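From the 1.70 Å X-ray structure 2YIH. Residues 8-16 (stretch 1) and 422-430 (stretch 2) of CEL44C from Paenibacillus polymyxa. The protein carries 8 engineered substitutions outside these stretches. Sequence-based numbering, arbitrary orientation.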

ATOM      1  N   LYS A   8      21.346  11.577 -27.606  1.00 26.52           N
ATOM      2  CA  LYS A   8      19.861  11.550 -27.481  1.00 25.21           C
ATOM      3  C   LYS A   8      19.420  12.728 -26.587  1.00 23.61           C
ATOM      4  O   LYS A   8      20.002  12.936 -25.516  1.00 23.21           O
ATOM      5  CB  LYS A   8      19.434  10.204 -26.872  1.00 26.42           C
ATOM      6  CG  LYS A   8      17.932  10.054 -26.615  1.00 26.76           C
ATOM      7  CD  LYS A   8      17.600   8.656 -26.054  1.00 27.07           C
ATOM      8  CE  LYS A   8      16.171   8.582 -25.519  1.00 25.65           C
ATOM      9  NZ  LYS A   8      15.121   8.930 -26.534  1.00 21.98           N
ATOM     10  N   THR A   9      18.491  13.558 -27.071  1.00 22.09           N
ATOM     11  CA  THR A   9      17.875  14.598 -26.242  1.00 22.27           C
ATOM     12  C   THR A   9      16.411  14.252 -26.016  1.00 21.67           C
ATOM     13  O   THR A   9      15.734  13.795 -26.929  1.00 22.16           O
ATOM     14  CB  THR A   9      17.963  16.003 -26.911  1.00 24.28           C
ATOM     15  OG1 THR A   9      19.320  16.445 -26.867  1.00 26.75           O
ATOM     16  CG2 THR A   9      17.104  17.027 -26.168  1.00 26.20           C
ATOM     17  N   ILE A  10      15.924  14.462 -24.800  1.00 20.39           N
ATOM     18  CA  ILE A  10      14.493  14.408 -24.574  1.00 19.51           C
ATOM     19  C   ILE A  10      14.056  15.763 -24.045  1.00 18.89           C
ATOM     20  O   ILE A  10      14.856  16.478 -23.441  1.00 21.02           O
ATOM     21  CB  ILE A  10      14.077  13.285 -23.602  1.00 20.69           C
ATOM     22  CG1 ILE A  10      14.503  13.591 -22.192  1.00 22.72           C
ATOM     23  CG2 ILE A  10      14.599  11.936 -24.075  1.00 19.24           C
ATOM     24  CD1 ILE A  10      13.622  12.860 -21.180  1.00 23.65           C
ATOM     25  N   THR A  11      12.826  16.170 -24.346  1.00 16.89           N
ATOM     26  CA  THR A  11      12.357  17.443 -23.829  1.00 16.23           C
ATOM     27  C   THR A  11      11.307  17.214 -22.726  1.00 15.64           C
ATOM     28  O   THR A  11      10.469  16.326 -22.832  1.00 14.56           O
ATOM     29  CB  THR A  11      11.783  18.335 -24.943  1.00 18.94           C
ATOM     30  OG1 THR A  11      10.822  17.585 -25.687  1.00 22.86           O
ATOM     31  CG2 THR A  11      12.879  18.742 -25.903  1.00 19.14           C
ATOM     32  N   ILE A  12      11.397  18.012 -21.672  1.00 15.50           N
ATOM     33  CA  ILE A  12      10.525  17.854 -20.509  1.00 15.45           C
ATOM     34  C   ILE A  12       9.926  19.220 -20.197  1.00 16.47           C
ATOM     35  O   ILE A  12      10.658  20.202 -20.082  1.00 16.64           O
ATOM     36  CB  ILE A  12      11.302  17.318 -19.311  1.00 15.97           C
ATOM     37  CG1 ILE A  12      11.603  15.816 -19.524  1.00 15.27           C
ATOM     38  CG2 ILE A  12      10.463  17.462 -18.006  1.00 15.28           C
ATOM     39  CD1 ILE A  12      12.353  15.177 -18.363  1.00 15.59           C
ATOM     40  N   LYS A  13       8.592  19.279 -20.153  1.00 16.20           N
ATOM     41  CA  LYS A  13       7.898  20.554 -19.933  1.00 16.43           C
ATOM     42  C   LYS A  13       7.237  20.494 -18.571  1.00 15.46           C
ATOM     43  O   LYS A  13       6.483  19.584 -18.326  1.00 15.83           O
ATOM     44  CB  LYS A  13       6.823  20.773 -21.000  1.00 17.02           C
ATOM     45  CG  LYS A  13       7.337  20.838 -22.445  1.00 21.25           C
ATOM     46  N   VAL A  14       7.571  21.425 -17.687  1.00 15.53           N
ATOM     47  CA  VAL A  14       6.973  21.460 -16.347  1.00 16.04           C
ATOM     48  C   VAL A  14       6.225  22.779 -16.217  1.00 16.44           C
ATOM     49  O   VAL A  14       6.794  23.857 -16.493  1.00 16.73           O
ATOM     50  CB  VAL A  14       8.043  21.368 -15.244  1.00 15.99           C
ATOM     51  CG1 VAL A  14       7.382  21.384 -13.864  1.00 16.86           C
ATOM     52  CG2 VAL A  14       8.890  20.087 -15.421  1.00 17.09           C
ATOM     53  N   ASP A  15       4.946  22.697 -15.852  1.00 16.18           N
ATOM     54  CA  ASP A  15       4.107  23.895 -15.699  1.00 15.77           C
ATOM     55  C   ASP A  15       3.490  23.912 -14.290  1.00 15.08           C
ATOM     56  O   ASP A  15       2.568  23.142 -13.991  1.00 14.95           O
ATOM     57  CB  ASP A  15       3.026  23.920 -16.788  1.00 17.19           C
ATOM     58  CG  ASP A  15       2.234  25.213 -16.790  1.00 18.21           C
ATOM     59  OD1 ASP A  15       2.325  25.961 -15.787  1.00 18.89           O
ATOM     60  OD2 ASP A  15       1.531  25.484 -17.793  1.00 18.88           O
ATOM     61  N   THR A  16       4.073  24.722 -13.417  1.00 14.81           N
ATOM     62  CA  THR A  16       3.702  24.756 -12.005  1.00 15.16           C
ATOM     63  C   THR A  16       2.297  25.307 -11.801  1.00 15.19           C
ATOM     64  O   THR A  16       1.760  25.223 -10.703  1.00 15.88           O
ATOM     65  CB  THR A  16       4.707  25.579 -11.142  1.00 15.71           C
ATOM     66  OG1 THR A  16       4.700  26.952 -11.572  1.00 15.70           O
ATOM     67  CG2 THR A  16       6.133  25.020 -11.297  1.00 15.59           C
ATOM     68  N   SER A 422       1.284  17.954  -6.577  1.00 10.22           N
ATOM     69  CA  SER A 422       1.722  17.527  -7.915  1.00 10.15           C
ATOM     70  C   SER A 422       1.479  18.649  -8.905  1.00  9.90           C
ATOM     71  O   SER A 422       0.461  19.323  -8.821  1.00  9.98           O
ATOM     72  CB  SER A 422       0.952  16.284  -8.389  1.00  9.76           C
ATOM     73  OG  SER A 422       1.289  15.925  -9.723  1.00 10.27           O
ATOM     74  N   VAL A 423       2.391  18.829  -9.854  1.00 10.19           N
ATOM     75  CA  VAL A 423       2.108  19.733 -10.978  1.00 10.59           C
ATOM     76  C   VAL A 423       2.501  19.063 -12.287  1.00 11.71           C
ATOM     77  O   VAL A 423       3.207  18.049 -12.299  1.00 11.39           O
ATOM     78  CB  VAL A 423       2.841  21.100 -10.821  1.00 10.33           C
ATOM     79  CG1 VAL A 423       2.499  21.775  -9.479  1.00  9.85           C
ATOM     80  CG2 VAL A 423       4.371  20.962 -11.023  1.00  9.99           C
ATOM     81  N   SER A 424       2.005  19.593 -13.405  1.00 12.55           N
ATOM     82  CA  SER A 424       2.177  18.930 -14.689  1.00 13.86           C
ATOM     83  C   SER A 424       3.657  18.794 -15.075  1.00 13.66           C
ATOM     84  O   SER A 424       4.424  19.767 -15.061  1.00 13.06           O
ATOM     85  CB  SER A 424       1.400  19.709 -15.757  1.00 15.15           C
ATOM     86  OG  SER A 424       1.659  19.242 -17.067  1.00 15.21           O
ATOM     87  N   ALA A 425       4.039  17.569 -15.434  1.00 13.86           N
ATOM     88  CA  ALA A 425       5.367  17.303 -15.986  1.00 14.25           C
ATOM     89  C   ALA A 425       5.185  16.317 -17.134  1.00 14.78           C
ATOM     90  O   ALA A 425       4.626  15.251 -16.948  1.00 15.28           O
ATOM     91  CB  ALA A 425       6.289  16.715 -14.915  1.00 14.41           C
ATOM     92  N   GLN A 426       5.609  16.716 -18.329  1.00 15.05           N
ATOM     93  CA  GLN A 426       5.409  15.910 -19.531  1.00 15.07           C
ATOM     94  C   GLN A 426       6.784  15.657 -20.151  1.00 15.70           C
ATOM     95  O   GLN A 426       7.644  16.551 -20.155  1.00 16.91           O
ATOM     96  CB  GLN A 426       4.561  16.692 -20.538  1.00 16.49           C
ATOM     97  CG  GLN A 426       3.142  17.010 -20.056  1.00 18.29           C
ATOM     98  CD  GLN A 426       2.335  17.701 -21.142  0.50 18.94           C
ATOM     99  OE1 GLN A 426       2.600  18.843 -21.501  0.50 20.19           O
ATOM    100  NE2 GLN A 426       1.390  16.987 -21.704  0.50 20.68           N
ATOM    101  N   THR A 427       6.999  14.442 -20.633  1.00 14.96           N
ATOM    102  CA  THR A 427       8.245  14.109 -21.309  1.00 13.97           C
ATOM    103  C   THR A 427       7.956  13.691 -22.747  1.00 14.78           C
ATOM    104  O   THR A 427       6.915  13.105 -23.038  1.00 16.20           O
ATOM    105  CB  THR A 427       9.027  12.968 -20.568  1.00 13.60           C
ATOM    106  OG1 THR A 427      10.166  12.594 -21.356  1.00 13.65           O
ATOM    107  CG2 THR A 427       8.125  11.689 -20.376  1.00 13.56           C
ATOM    108  N   SER A 428       8.919  13.923 -23.636  1.00 14.37           N
ATOM    109  CA  SER A 428       8.781  13.516 -25.031  1.00 13.99           C
ATOM    110  C   SER A 428       9.047  12.022 -25.245  1.00 14.47           C
ATOM    111  O   SER A 428       8.820  11.489 -26.338  1.00 15.17           O
ATOM    112  CB  SER A 428       9.749  14.338 -25.891  1.00 13.51           C
ATOM    113  OG  SER A 428      11.102  14.077 -25.513  1.00 13.31           O
ATOM    114  N   ASP A 429       9.513  11.321 -24.210  1.00 13.89           N
ATOM    115  CA  ASP A 429       9.813   9.904 -24.367  1.00 14.23           C
ATOM    116  C   ASP A 429       9.402   9.108 -23.130  1.00 13.95           C
ATOM    117  O   ASP A 429      10.172   8.982 -22.170  1.00 13.71           O
ATOM    118  CB  ASP A 429      11.303   9.707 -24.673  1.00 14.95           C
ATOM    119  CG  ASP A 429      11.695   8.237 -24.869  1.00 15.78           C
ATOM    120  OD1 ASP A 429      10.875   7.302 -24.627  1.00 14.99           O
ATOM    121  OD2 ASP A 429      12.865   8.024 -25.275  1.00 16.10           O
ATOM    122  N   ILE A 430       8.197   8.559 -23.160  1.00 14.32           N
ATOM    123  CA  ILE A 430       7.665   7.895 -21.966  1.00 14.75           C
ATOM    124  C   ILE A 430       8.208   6.492 -21.769  1.00 14.33           C
ATOM    125  O   ILE A 430       7.947   5.876 -20.736  1.00 13.08           O
ATOM    126  CB  ILE A 430       6.123   7.863 -21.932  1.00 15.80           C
ATOM    127  CG1 ILE A 430       5.566   6.941 -23.017  1.00 17.25           C
ATOM    128  CG2 ILE A 430       5.559   9.278 -22.022  1.00 15.54           C
ATOM    129  CD1 ILE A 430       4.083   6.590 -22.786  1.00 19.88           C
TER
HETATM  130  O   HOH W   1       3.702  20.417 -18.575  1.00 20.76           O

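The antiparallel ladder between these strands ends with a side chain standing in for the backbone. At Thr11 the amide N donates to the hydroxyl OG of Ser428, at 3.0 Å, rather than to a main-chain carbonyl. The return bond is conventional: Ser428 N donates to Thr11 O, also at 3.0 Å. Ser428 has left the strand, and its p rotamer places OG where the Thr11 amide can reach it.

The strand axes come within 4.7 Å, and their N-to-C directions differ by 168°, so they run nearly antiparallel. The second strand begins earlier in the chain. The residues that touch are at least 407 positions apart in sequence. Lys13 and Gln426 form the hydrogen-bonded pair at the centre. Lys13 N donates to Gln426 O at 2.9 Å, and Gln426 N donates to Lys13 O at 3.0 Å. Further along, Asp15 N donates to Ser424 O at 3.1 Å. The closer pairs alternate with these bonds: Val14 with Ala425 on one side of the Lys13 and Gln426 pair, Ile12 with Thr427 on the other, each with CA atoms 4.5 Å apart. Here CA-H groups face carbonyls, as in Ile12 CA to Gln426 O at 3.2 Å.

Side chains alternate across the sheet. Ile12, Val14, Ala425 and Thr427 share one face. On it, Val14 CG1 lies 4.2 Å from Val423 CG2, and Val14 CG2 lies 4.3 Å from Ala425 CB. These are apolar contacts. Lys13 and Gln426 point to the other face; the Lys13 side chain is modelled only to CG. A water donates to Lys13 O at 2.9 Å and also hydrogen-bonds Ser424 OG at 2.8 Å, linking the strands.

Beyond the ladder, Lys8 extends its side chain to Asp429. Its NZ meets Asp429 OD2 at 2.7 Å in a salt bridge, pairing opposite charges. Asp429 N also donates to Thr427 OG1 at 3.2 Å, tying the turn back to the strand end.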